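Local coordinates for protein prolyl-tRNA synthetase (Naegleria fowleri, PDB 6NAB) that probably catalyses the ATP-dependent attachment of proline to its cognate tRNA by way of a prolyl-adenylate, as class II prolyl-tRNA synthetases do, at residues B[219-224]-B[237-242]; B[207-212]-B[476-481]; B[170-175]-B[267-272]. All coordinates share one frame; numbering follows the deposited sequence. Where two conformers were deposited one is given.

Interaction 1 of 3, residues B[219-224]-B[237-242]. With AMP (adenosine monophosphate), chain M; PRO (proline), chain N.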
loop_
_atom_site.group_PDB
_atom_site.type_symbol
_atom_site.label_atom_id
_atom_site.label_comp_id
_atom_site.label_asym_id
_atom_site.label_seq_id
_atom_site.Cartn_x
_atom_site.Cartn_y
_atom_site.Cartn_z
ATOM N N TYR B 219 -15.291 9.947 -22.577
ATOM C CA TYR B 219 -16.319 10.352 -21.616
ATOM C C TYR B 219 -15.906 9.910 -20.216
ATOM O O TYR B 219 -15.137 8.956 -20.041
ATOM C CB TYR B 219 -17.721 9.809 -21.974
ATOM C CG TYR B 219 -17.860 8.290 -21.978
ATOM C CD1 TYR B 219 -17.694 7.557 -23.161
ATOM C CD2 TYR B 219 -18.176 7.593 -20.814
ATOM C CE1 TYR B 219 -17.827 6.170 -23.181
ATOM C CE2 TYR B 219 -18.309 6.198 -20.816
ATOM C CZ TYR B 219 -18.125 5.493 -21.994
ATOM O OH TYR B 219 -18.247 4.116 -21.983
ATOM N N THR B 220 -16.427 10.625 -19.219
ATOM C CA THR B 220 -16.163 10.353 -17.814
ATOM C C THR B 220 -17.490 10.062 -17.128
ATOM O O THR B 220 -18.460 10.815 -17.313
ATOM C CB THR B 220 -15.462 11.557 -17.157
ATOM O OG1 THR B 220 -14.131 11.694 -17.685
ATOM C CG2 THR B 220 -15.418 11.423 -15.633
ATOM N N THR B 221 -17.548 8.958 -16.378
ATOM C CA THR B 221 -18.685 8.672 -15.508
ATOM C C THR B 221 -18.273 8.877 -14.060
ATOM O O THR B 221 -17.100 8.768 -13.709
ATOM C CB THR B 221 -19.209 7.242 -15.689
ATOM O OG1 THR B 221 -18.238 6.303 -15.193
ATOM C CG2 THR B 221 -19.493 6.962 -17.175
ATOM N N THR B 222 -19.264 9.137 -13.203
ATOM C CA THR B 222 -18.981 9.547 -11.833
ATOM C C THR B 222 -20.055 9.011 -10.896
ATOM O O THR B 222 -21.193 8.792 -11.308
ATOM C CB THR B 222 -18.932 11.086 -11.748
ATOM O OG1 THR B 222 -18.690 11.497 -10.406
ATOM C CG2 THR B 222 -20.264 11.708 -12.239
ATOM N N VAL B 223 -19.684 8.795 -9.632
ATOM C CA VAL B 223 -20.659 8.637 -8.551
ATOM C C VAL B 223 -20.656 9.940 -7.763
ATOM O O VAL B 223 -19.653 10.289 -7.139
ATOM C CB VAL B 223 -20.356 7.431 -7.650
ATOM C CG1 VAL B 223 -20.855 6.140 -8.294
ATOM C CG2 VAL B 223 -18.875 7.336 -7.336
ATOM N N GLU B 224 -21.758 10.680 -7.820
ATOM C CA GLU B 224 -21.865 11.938 -7.097
ATOM C C GLU B 224 -22.453 11.685 -5.717
ATOM O O GLU B 224 -23.343 10.847 -5.553
ATOM C CB GLU B 224 -22.732 12.931 -7.866
ATOM C CG GLU B 224 -22.141 13.353 -9.225
ATOM C CD GLU B 224 -20.906 14.253 -9.096
ATOM O OE1 GLU B 224 -20.975 15.277 -8.394
ATOM O OE2 GLU B 224 -19.850 13.920 -9.677
ATOM N N GLY B 237 -15.733 9.528 -7.084
ATOM C CA GLY B 237 -14.930 8.496 -7.731
ATOM C C GLY B 237 -15.262 8.506 -9.210
ATOM O O GLY B 237 -16.398 8.847 -9.557
ATOM N N THR B 238 -14.319 8.181 -10.098
ATOM C CA THR B 238 -14.593 8.358 -11.521
ATOM C C THR B 238 -14.105 7.166 -12.330
ATOM O O THR B 238 -13.120 6.505 -11.989
ATOM C CB THR B 238 -13.973 9.656 -12.098
ATOM O OG1 THR B 238 -12.643 9.828 -11.601
ATOM C CG2 THR B 238 -14.807 10.866 -11.726
ATOM N N SER B 239 -14.822 6.903 -13.418
ATOM C CA SER B 239 -14.523 5.802 -14.316
ATOM C C SER B 239 -14.552 6.350 -15.740
ATOM O O SER B 239 -15.616 6.743 -16.235
ATOM C CB SER B 239 -15.530 4.672 -14.133
ATOM O OG SER B 239 -15.176 3.573 -14.946
ATOM N N HIS B 240 -13.384 6.409 -16.379
ATOM C CA HIS B 240 -13.234 7.064 -17.676
ATOM C C HIS B 240 -13.122 6.052 -18.802
ATOM O O HIS B 240 -12.430 5.033 -18.676
ATOM C CB HIS B 240 -11.983 7.945 -17.736
ATOM C CG HIS B 240 -11.766 8.794 -16.529
ATOM N ND1 HIS B 240 -12.578 9.862 -16.212
ATOM C CD2 HIS B 240 -10.815 8.739 -15.562
ATOM C CE1 HIS B 240 -12.146 10.418 -15.092
ATOM N NE2 HIS B 240 -11.069 9.764 -14.685
ATOM N N HIS B 241 -13.757 6.364 -19.928
ATOM C CA HIS B 241 -13.448 5.709 -21.188
ATOM C C HIS B 241 -12.508 6.629 -21.953
ATOM O O HIS B 241 -12.879 7.766 -22.282
ATOM C CB HIS B 241 -14.705 5.419 -22.003
ATOM C CG HIS B 241 -14.420 4.777 -23.330
ATOM N ND1 HIS B 241 -13.782 3.559 -23.446
ATOM C CD2 HIS B 241 -14.669 5.193 -24.597
ATOM C CE1 HIS B 241 -13.656 3.249 -24.723
ATOM N NE2 HIS B 241 -14.190 4.221 -25.445
ATOM N N LEU B 242 -11.290 6.158 -22.207
ATOM C CA LEU B 242 -10.302 6.960 -22.914
ATOM C C LEU B 242 -10.353 6.749 -24.416
ATOM O O LEU B 242 -9.633 7.438 -25.149
ATOM C CB LEU B 242 -8.889 6.658 -22.397
ATOM C CG LEU B 242 -8.701 6.669 -20.875
ATOM C CD1 LEU B 242 -7.281 6.235 -20.497
ATOM C CD2 LEU B 242 -9.042 8.042 -20.282
HETATM P P AMP M . -10.421 13.149 -11.081
HETATM O O1P AMP M . -9.082 13.051 -11.926
HETATM O O2P AMP M . -10.891 14.566 -10.629
HETATM O O3P AMP M . -11.499 12.365 -11.821
HETATM O "O5'" AMP M . -10.276 12.304 -9.735
HETATM C "C5'" AMP M . -9.818 10.954 -9.742
HETATM C "C4'" AMP M . -10.008 10.313 -8.392
HETATM O "O4'" AMP M . -9.178 11.011 -7.424
HETATM C "C3'" AMP M . -11.435 10.384 -7.858
HETATM O "O3'" AMP M . -11.724 9.217 -7.087
HETATM C "C2'" AMP M . -11.408 11.639 -6.974
HETATM O "O2'" AMP M . -12.361 11.631 -5.940
HETATM C "C1'" AMP M . -9.982 11.616 -6.427
HETATM N N9 AMP M . -9.394 12.937 -6.151
HETATM C C8 AMP M . -9.071 13.895 -7.074
HETATM N N7 AMP M . -8.375 14.898 -6.587
HETATM C C5 AMP M . -8.243 14.582 -5.246
HETATM C C6 AMP M . -7.585 15.228 -4.178
HETATM N N6 AMP M . -6.894 16.367 -4.310
HETATM N N1 AMP M . -7.636 14.640 -2.959
HETATM C C2 AMP M . -8.296 13.486 -2.830
HETATM N N3 AMP M . -8.948 12.779 -3.764
HETATM C C4 AMP M . -8.880 13.382 -4.954
HETATM N N PRO N . -6.382 8.432 -13.904
HETATM C CA PRO N . -7.772 8.898 -13.815
HETATM C C PRO N . -7.886 10.206 -13.033
HETATM O O PRO N . -8.990 10.733 -12.841
HETATM C CB PRO N . -8.487 7.753 -13.081
HETATM C CG PRO N . -7.376 7.062 -12.295
HETATM C CD PRO N . -6.179 7.149 -13.201
HETATM O OXT PRO N . -6.873 10.769 -12.593
#
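Strands 219-224 and 237-242 run antiparallel at 161°, their axes 4.7 Å apart, with Y219-H241 and T221-S239 as hydrogen-bonded pairs alternating with the non-hydrogen-bonded pairs T220-H240 and T222-T238. One residue grips the S239 carbonyl twice: the backbone N-H of T221 donates to S239 O, and T221 OG1 donates to the same S239 O over 2.9 Å, in the carbonyl plane and on a lone pair. The T221 hydroxyl reaches that position because it stands between its own N and carbonyl carbon (chi1 68°). Further along the same face, Y219 lays its ring over the methylene of H241, a CH-pi contact with H241 CB 3.6 Å from the centroid of the Y219 ring. The two rings are oblique, with planes 35° apart, and their polar ends have partners outside the hairpin: Y219 OH bonds to D181, and H241 ND1 to N267.

The other face is the one that meets the ligands. The T220 and H240 side chains run alongside each other, and T220 OG1 hydrogen-bonds H240 ND1 at 2.8 Å near the plane of the imidazole. F214 adds to this grip, its backbone N bonding T220 OG1 and its ring stacking on H240. With its rotation fixed in this way, the imidazole donates from H240 NE2 to the carboxylate O of proline at 2.9 Å. Next along the strand, T238 OG1 donates to AMP O3P at 2.8 Å. The arrangement is a beta hairpin of the antiparallel class II synthetase core, with one face turned to the amino acid and nucleotide site.

Interaction 2 of 3, residues B[207-212]-B[476-481]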
loop_
_atom_site.group_PDB
_atom_site.type_symbol
_atom_site.label_atom_id
_atom_site.label_comp_id
_atom_site.label_asym_id
_atom_site.label_seq_id
_atom_site.Cartn_x
_atom_site.Cartn_y
_atom_site.Cartn_z
ATOM N N THR B 207 -22.907 10.905 -16.076
ATOM C CA THR B 207 -21.774 11.244 -16.919
ATOM C C THR B 207 -21.426 12.711 -16.718
ATOM O O THR B 207 -22.314 13.561 -16.559
ATOM C CB THR B 207 -22.064 10.974 -18.403
ATOM O OG1 THR B 207 -23.217 11.717 -18.807
ATOM C CG2 THR B 207 -22.294 9.491 -18.652
ATOM N N LYS B 208 -20.128 13.003 -16.705
ATOM C CA LYS B 208 -19.695 14.396 -16.658
ATOM C C LYS B 208 -19.958 15.079 -18.001
ATOM O O LYS B 208 -19.905 14.452 -19.067
ATOM C CB LYS B 208 -18.208 14.498 -16.316
ATOM C CG LYS B 208 -17.842 14.028 -14.917
ATOM C CD LYS B 208 -18.444 14.946 -13.863
ATOM C CE LYS B 208 -17.733 14.831 -12.525
ATOM N NZ LYS B 208 -18.416 15.681 -11.488
ATOM N N THR B 209 -20.230 16.386 -17.944
ATOM C CA THR B 209 -20.331 17.170 -19.169
ATOM C C THR B 209 -18.955 17.341 -19.799
ATOM O O THR B 209 -17.921 17.053 -19.193
ATOM C CB THR B 209 -20.936 18.550 -18.896
ATOM O OG1 THR B 209 -20.114 19.237 -17.937
ATOM C CG2 THR B 209 -22.348 18.415 -18.368
ATOM N N GLU B 210 -18.950 17.833 -21.037
ATOM C CA GLU B 210 -17.698 17.928 -21.776
ATOM C C GLU B 210 -16.686 18.769 -21.021
ATOM O O GLU B 210 -15.492 18.457 -21.008
ATOM C CB GLU B 210 -17.943 18.519 -23.170
ATOM C CG GLU B 210 -18.650 17.572 -24.118
ATOM C CD GLU B 210 -17.823 16.331 -24.411
ATOM O OE1 GLU B 210 -16.603 16.466 -24.654
ATOM O OE2 GLU B 210 -18.393 15.220 -24.396
ATOM N N ASN B 211 -17.147 19.849 -20.391
ATOM C CA ASN B 211 -16.225 20.746 -19.723
ATOM C C ASN B 211 -15.615 20.122 -18.477
ATOM O O ASN B 211 -14.571 20.592 -18.023
ATOM C CB ASN B 211 -16.920 22.049 -19.345
ATOM C CG ASN B 211 -15.945 23.181 -19.172
ATOM O OD1 ASN B 211 -15.645 23.602 -18.057
ATOM N ND2 ASN B 211 -15.449 23.698 -20.293
ATOM N N GLU B 212 -16.261 19.110 -17.890
ATOM C CA GLU B 212 -15.816 18.565 -16.616
ATOM C C GLU B 212 -15.131 17.215 -16.741
ATOM O O GLU B 212 -14.610 16.712 -15.737
ATOM C CB GLU B 212 -17.007 18.443 -15.651
ATOM C CG GLU B 212 -17.580 19.792 -15.191
ATOM C CD GLU B 212 -16.685 20.477 -14.157
ATOM O OE1 GLU B 212 -16.237 19.787 -13.216
ATOM O OE2 GLU B 212 -16.426 21.688 -14.288
ATOM N N LEU B 476 -22.850 18.847 -12.186
ATOM C CA LEU B 476 -22.407 17.726 -11.368
ATOM C C LEU B 476 -22.326 16.467 -12.223
ATOM O O LEU B 476 -21.256 15.866 -12.363
ATOM C CB LEU B 476 -23.366 17.550 -10.177
ATOM C CG LEU B 476 -23.540 18.843 -9.363
ATOM C CD1 LEU B 476 -24.541 18.677 -8.219
ATOM C CD2 LEU B 476 -22.182 19.331 -8.836
ATOM N N CYS B 477 -23.435 16.103 -12.857
ATOM C CA CYS B 477 -23.460 15.020 -13.834
ATOM C C CYS B 477 -24.771 15.087 -14.605
ATOM O O CYS B 477 -25.724 15.765 -14.202
ATOM C CB CYS B 477 -23.315 13.647 -13.158
ATOM S SG CYS B 477 -24.759 13.160 -12.166
ATOM N N VAL B 478 -24.795 14.398 -15.740
ATOM C CA VAL B 478 -26.040 14.045 -16.413
ATOM C C VAL B 478 -26.438 12.659 -15.910
ATOM O O VAL B 478 -25.753 11.674 -16.246
ATOM C CB VAL B 478 -25.883 14.060 -17.938
ATOM C CG1 VAL B 478 -27.176 13.590 -18.597
ATOM C CG2 VAL B 478 -25.478 15.470 -18.424
ATOM N N PRO B 479 -27.477 12.537 -15.085
ATOM C CA PRO B 479 -27.769 11.234 -14.473
ATOM C C PRO B 479 -28.020 10.164 -15.533
ATOM O O PRO B 479 -28.709 10.397 -16.531
ATOM C CB PRO B 479 -29.018 11.511 -13.632
ATOM C CG PRO B 479 -28.885 12.986 -13.268
ATOM C CD PRO B 479 -28.308 13.618 -14.513
ATOM N N LEU B 480 -27.445 8.978 -15.296
ATOM C CA LEU B 480 -27.617 7.850 -16.215
ATOM C C LEU B 480 -29.071 7.445 -16.322
ATOM O O LEU B 480 -29.565 7.143 -17.416
ATOM C CB LEU B 480 -26.802 6.637 -15.737
ATOM C CG LEU B 480 -25.289 6.738 -15.641
ATOM C CD1 LEU B 480 -24.686 5.355 -15.330
ATOM C CD2 LEU B 480 -24.690 7.326 -16.900
ATOM N N ASP B 481 -29.766 7.410 -15.195
ATOM C CA ASP B 481 -31.160 6.980 -15.131
ATOM C C ASP B 481 -32.037 8.229 -15.161
ATOM O O ASP B 481 -32.147 8.945 -14.161
ATOM C CB ASP B 481 -31.403 6.153 -13.875
ATOM C CG ASP B 481 -32.829 5.614 -13.791
ATOM O OD1 ASP B 481 -33.662 5.934 -14.669
ATOM O OD2 ASP B 481 -33.125 4.879 -12.828
HETATM O O HOH W 1 -25.545 10.481 -18.998
HETATM O O HOH W 2 -20.525 17.389 -15.149
#
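L476 presents its carbonyl to K208, whose side chain leaves the backbone heading away from strand 476-479. The bend at the second torsion (chi2 -66°) turns the chain back to the strand, where K208 NZ donates to L476 O at 3.0 Å in the carbonyl plane. A salt bridge to E224 also holds the ammonium, which probably steadies its charge. A water accepts from T209 N at 3.0 Å and reaches L476 O through a weak bond. At C477 the backbone closes in, C477 CA lying 3.3 Å from T207 O in a CA-H...O contact, while the side chain packs on T222 and E224. L476 and C477 both face L508 of strand 505-512, a classic beta bulge on the opposite flank of the strand from T207.

V478 then forms the antiparallel hydrogen-bonded pair with T207: V478 N donates to T207 O over a short 2.7 Å at 169°, and T207 N returns a bond to V478 O at 3.0 Å. Between these two segments it is the one bridge, and it helps join the catalytic core to the C-terminal region. In one of the two deposited T207 conformers, a water also links T207 OG1 to V478 O. V478 CG2 approaches T209 CG2 at 4.3 Å. Past P479, the L480 side chain turns back, and in the same T207 conformer L480 CD2 meets T207 CG2 at 3.7 Å.

Interaction 3 of 3, residues B[170-175]-B[267-272]. With AMP (adenosine monophosphate), chain M; PRO (proline), chain N.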
loop_
_atom_site.group_PDB
_atom_site.type_symbol
_atom_site.label_atom_id
_atom_site.label_comp_id
_atom_site.label_asym_id
_atom_site.label_seq_id
_atom_site.Cartn_x
_atom_site.Cartn_y
_atom_site.Cartn_z
ATOM N N GLY B 170 -7.023 2.022 -11.795
ATOM C CA GLY B 170 -7.075 0.882 -12.698
ATOM C C GLY B 170 -6.904 1.363 -14.129
ATOM O O GLY B 170 -7.393 2.433 -14.494
ATOM N N HIS B 171 -6.192 0.567 -14.934
ATOM C CA HIS B 171 -5.898 0.912 -16.331
ATOM C C HIS B 171 -6.115 -0.333 -17.178
ATOM O O HIS B 171 -5.381 -1.317 -17.032
ATOM C CB HIS B 171 -4.466 1.430 -16.488
ATOM C CG HIS B 171 -4.209 2.708 -15.766
ATOM N ND1 HIS B 171 -4.223 3.933 -16.406
ATOM C CD2 HIS B 171 -3.970 2.965 -14.458
ATOM C CE1 HIS B 171 -3.999 4.888 -15.519
ATOM N NE2 HIS B 171 -3.836 4.329 -14.332
ATOM N N SER B 172 -7.116 -0.301 -18.052
ATOM C CA SER B 172 -7.460 -1.458 -18.864
ATOM C C SER B 172 -7.422 -1.112 -20.341
ATOM O O SER B 172 -7.721 0.019 -20.744
ATOM C CB SER B 172 -8.842 -1.999 -18.522
ATOM O OG SER B 172 -8.868 -2.454 -17.194
ATOM N N ALA B 173 -7.058 -2.110 -21.143
ATOM C CA ALA B 173 -7.027 -2.007 -22.595
ATOM C C ALA B 173 -7.805 -3.170 -23.186
ATOM O O ALA B 173 -7.684 -4.304 -22.709
ATOM C CB ALA B 173 -5.587 -2.019 -23.130
ATOM N N PHE B 174 -8.587 -2.887 -24.230
ATOM C CA PHE B 174 -9.492 -3.846 -24.856
ATOM C C PHE B 174 -9.348 -3.785 -26.367
ATOM O O PHE B 174 -8.872 -2.791 -26.927
ATOM C CB PHE B 174 -10.959 -3.567 -24.495
ATOM C CG PHE B 174 -11.226 -3.565 -23.021
ATOM C CD1 PHE B 174 -11.666 -4.717 -22.382
ATOM C CD2 PHE B 174 -11.038 -2.411 -22.273
ATOM C CE1 PHE B 174 -11.911 -4.716 -21.009
ATOM C CE2 PHE B 174 -11.270 -2.409 -20.904
ATOM C CZ PHE B 174 -11.706 -3.573 -20.274
ATOM N N LYS B 175 -9.818 -4.851 -27.033
ATOM C CA LYS B 175 -9.806 -4.870 -28.488
ATOM C C LYS B 175 -10.968 -4.105 -29.113
ATOM O O LYS B 175 -10.889 -3.763 -30.294
ATOM C CB LYS B 175 -9.816 -6.313 -29.000
ATOM C CG LYS B 175 -11.119 -7.043 -28.743
ATOM C CD LYS B 175 -11.050 -8.501 -29.203
ATOM C CE LYS B 175 -12.424 -9.160 -29.149
ATOM N NZ LYS B 175 -12.387 -10.576 -29.621
ATOM N N ASN B 267 -9.598 2.281 -20.813
ATOM C CA ASN B 267 -10.273 2.940 -19.700
ATOM C C ASN B 267 -9.251 3.226 -18.609
ATOM O O ASN B 267 -8.224 2.548 -18.501
ATOM C CB ASN B 267 -11.374 2.066 -19.061
ATOM C CG ASN B 267 -12.420 1.587 -20.046
ATOM O OD1 ASN B 267 -12.778 2.283 -20.997
ATOM N ND2 ASN B 267 -12.923 0.371 -19.815
ATOM N N SER B 268 -9.559 4.202 -17.765
ATOM C CA SER B 268 -8.891 4.308 -16.477
ATOM C C SER B 268 -9.922 4.733 -15.440
ATOM O O SER B 268 -10.939 5.353 -15.770
ATOM C CB SER B 268 -7.671 5.267 -16.520
ATOM O OG SER B 268 -8.053 6.622 -16.688
ATOM N N TRP B 269 -9.697 4.330 -14.190
ATOM C CA TRP B 269 -10.701 4.571 -13.161
ATOM C C TRP B 269 -10.013 4.660 -11.805
ATOM O O TRP B 269 -9.096 3.884 -11.514
ATOM C CB TRP B 269 -11.792 3.477 -13.158
ATOM C CG TRP B 269 -11.370 2.135 -13.729
ATOM C CD1 TRP B 269 -11.408 1.753 -15.037
ATOM C CD2 TRP B 269 -10.826 1.009 -12.999
ATOM N NE1 TRP B 269 -10.928 0.453 -15.172
ATOM C CE2 TRP B 269 -10.586 -0.023 -13.933
ATOM C CE3 TRP B 269 -10.564 0.766 -11.642
ATOM C CZ2 TRP B 269 -10.051 -1.269 -13.559
ATOM C CZ3 TRP B 269 -10.034 -0.467 -11.270
ATOM C CH2 TRP B 269 -9.789 -1.472 -12.230
ATOM N N GLY B 270 -10.468 5.605 -10.985
ATOM C CA GLY B 270 -9.837 5.876 -9.706
ATOM C C GLY B 270 -10.765 6.236 -8.557
ATOM O O GLY B 270 -11.739 6.979 -8.720
ATOM N N LEU B 271 -10.447 5.718 -7.376
ATOM C CA LEU B 271 -11.166 5.985 -6.135
ATOM C C LEU B 271 -10.129 6.299 -5.057
ATOM O O LEU B 271 -9.150 5.554 -4.918
ATOM C CB LEU B 271 -12.002 4.755 -5.736
ATOM C CG LEU B 271 -12.895 4.830 -4.492
ATOM C CD1 LEU B 271 -14.176 5.584 -4.851
ATOM C CD2 LEU B 271 -13.193 3.451 -3.896
ATOM N N SER B 272 -10.346 7.365 -4.274
ATOM C CA SER B 272 -9.306 7.856 -3.363
ATOM C C SER B 272 -9.808 7.950 -1.924
ATOM O O SER B 272 -10.975 7.681 -1.617
ATOM C CB SER B 272 -8.791 9.236 -3.791
ATOM O OG SER B 272 -9.671 10.266 -3.351
HETATM P P AMP M . -10.421 13.149 -11.081
HETATM O O1P AMP M . -9.082 13.051 -11.926
HETATM O O2P AMP M . -10.891 14.566 -10.629
HETATM O O3P AMP M . -11.499 12.365 -11.821
HETATM O "O5'" AMP M . -10.276 12.304 -9.735
HETATM C "C5'" AMP M . -9.818 10.954 -9.742
HETATM C "C4'" AMP M . -10.008 10.313 -8.392
HETATM O "O4'" AMP M . -9.178 11.011 -7.424
HETATM C "C3'" AMP M . -11.435 10.384 -7.858
HETATM O "O3'" AMP M . -11.724 9.217 -7.087
HETATM C "C2'" AMP M . -11.408 11.639 -6.974
HETATM O "O2'" AMP M . -12.361 11.631 -5.940
HETATM C "C1'" AMP M . -9.982 11.616 -6.427
HETATM N N9 AMP M . -9.394 12.937 -6.151
HETATM C C8 AMP M . -9.071 13.895 -7.074
HETATM N N7 AMP M . -8.375 14.898 -6.587
HETATM C C5 AMP M . -8.243 14.582 -5.246
HETATM C C6 AMP M . -7.585 15.228 -4.178
HETATM N N6 AMP M . -6.894 16.367 -4.310
HETATM N N1 AMP M . -7.636 14.640 -2.959
HETATM C C2 AMP M . -8.296 13.486 -2.830
HETATM N N3 AMP M . -8.948 12.779 -3.764
HETATM C C4 AMP M . -8.880 13.382 -4.954
HETATM N N PRO N . -6.382 8.432 -13.904
HETATM C CA PRO N . -7.772 8.898 -13.815
HETATM C C PRO N . -7.886 10.206 -13.033
HETATM O O PRO N . -8.990 10.733 -12.841
HETATM C CB PRO N . -8.487 7.753 -13.081
HETATM C CG PRO N . -7.376 7.062 -12.295
HETATM C CD PRO N . -6.179 7.149 -13.201
HETATM O OXT PRO N . -6.873 10.769 -12.593
#
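W269 lays its indole across G170, its partner in an antiparallel hydrogen-bonded pair of strands 170-174 and 267-272, whose axes lie 4.8 Å apart. From CB, which packs against T238 O of the neighbouring strand, the side chain leaves at an unusual chi1 of 25°, far from a staggered position, and this swings the ring back over strand 170-174. CG and CD1 pass above the carbonyl oxygen of G170. CD2 and CE2 lie over G170 CA. NE1 and CZ2 reach toward S172, whose OG lies at the ring edge, 4.0 Å from W269 CZ2, and is hydrogen-bonded to E183. CE3, CZ3 and CH2 at the far side each come to 3.6 Å from G170 CA. G170 CA stands 3.4 Å from the centroid of the six-membered ring of W269, 6° off the ring normal, a CH-pi contact made possible by the missing side chain of the glycine.

On the same face, N267 ND2 approaches F174 CE2 at 3.4 Å, with amide and phenyl planes 46° apart. That nitrogen is hydrogen-bonded to E183 and to the carbonyl of A180, and the other end of the amide is also engaged.

H171 and S268 point to the other face. H171 ND1, 3.7 Å from S268 CB, is bonded to Y125, and S268 OG to E121, a residue that also binds the proline ligand. Further on, G270 O accepts from AMP O3' at 2.8 Å and S272 OG donates to AMP N3 at 2.6 Å. S272 OG also bonds R274 N at the start of the next helix, consistent with class II motif 3. Aromatic and amide packing thus backs the strand on one face, while on the other G270 O and S272 OG hydrogen-bond the ribose and adenine and H171 and S268 line the proline.

In the fold
Interactions 1 and 3 meet along strands 232-243 and 261-272, with centres 10 Å apart: H240 N lies 2.7 Å from S268 O, probably hydrogen-bonded, and H241 ND1 lies 2.9 Å from N267 OD1. Together they line one site, mainly with strands 232-243 and 261-272, both touching AMP and proline, with R150 bonded to both ligands. Interaction 2 borders interaction 1, their centres 9 Å apart; T220 O lies 2.8 Å from K208 N, a probable hydrogen bond, and K208 NZ 2.9 Å from E224 OE2. The K208 side chain, about 7 Å from AMP, lies between the C-terminal strand and the site. Interactions 2 and 3 do not touch, their nearest atoms being about 11 Å apart.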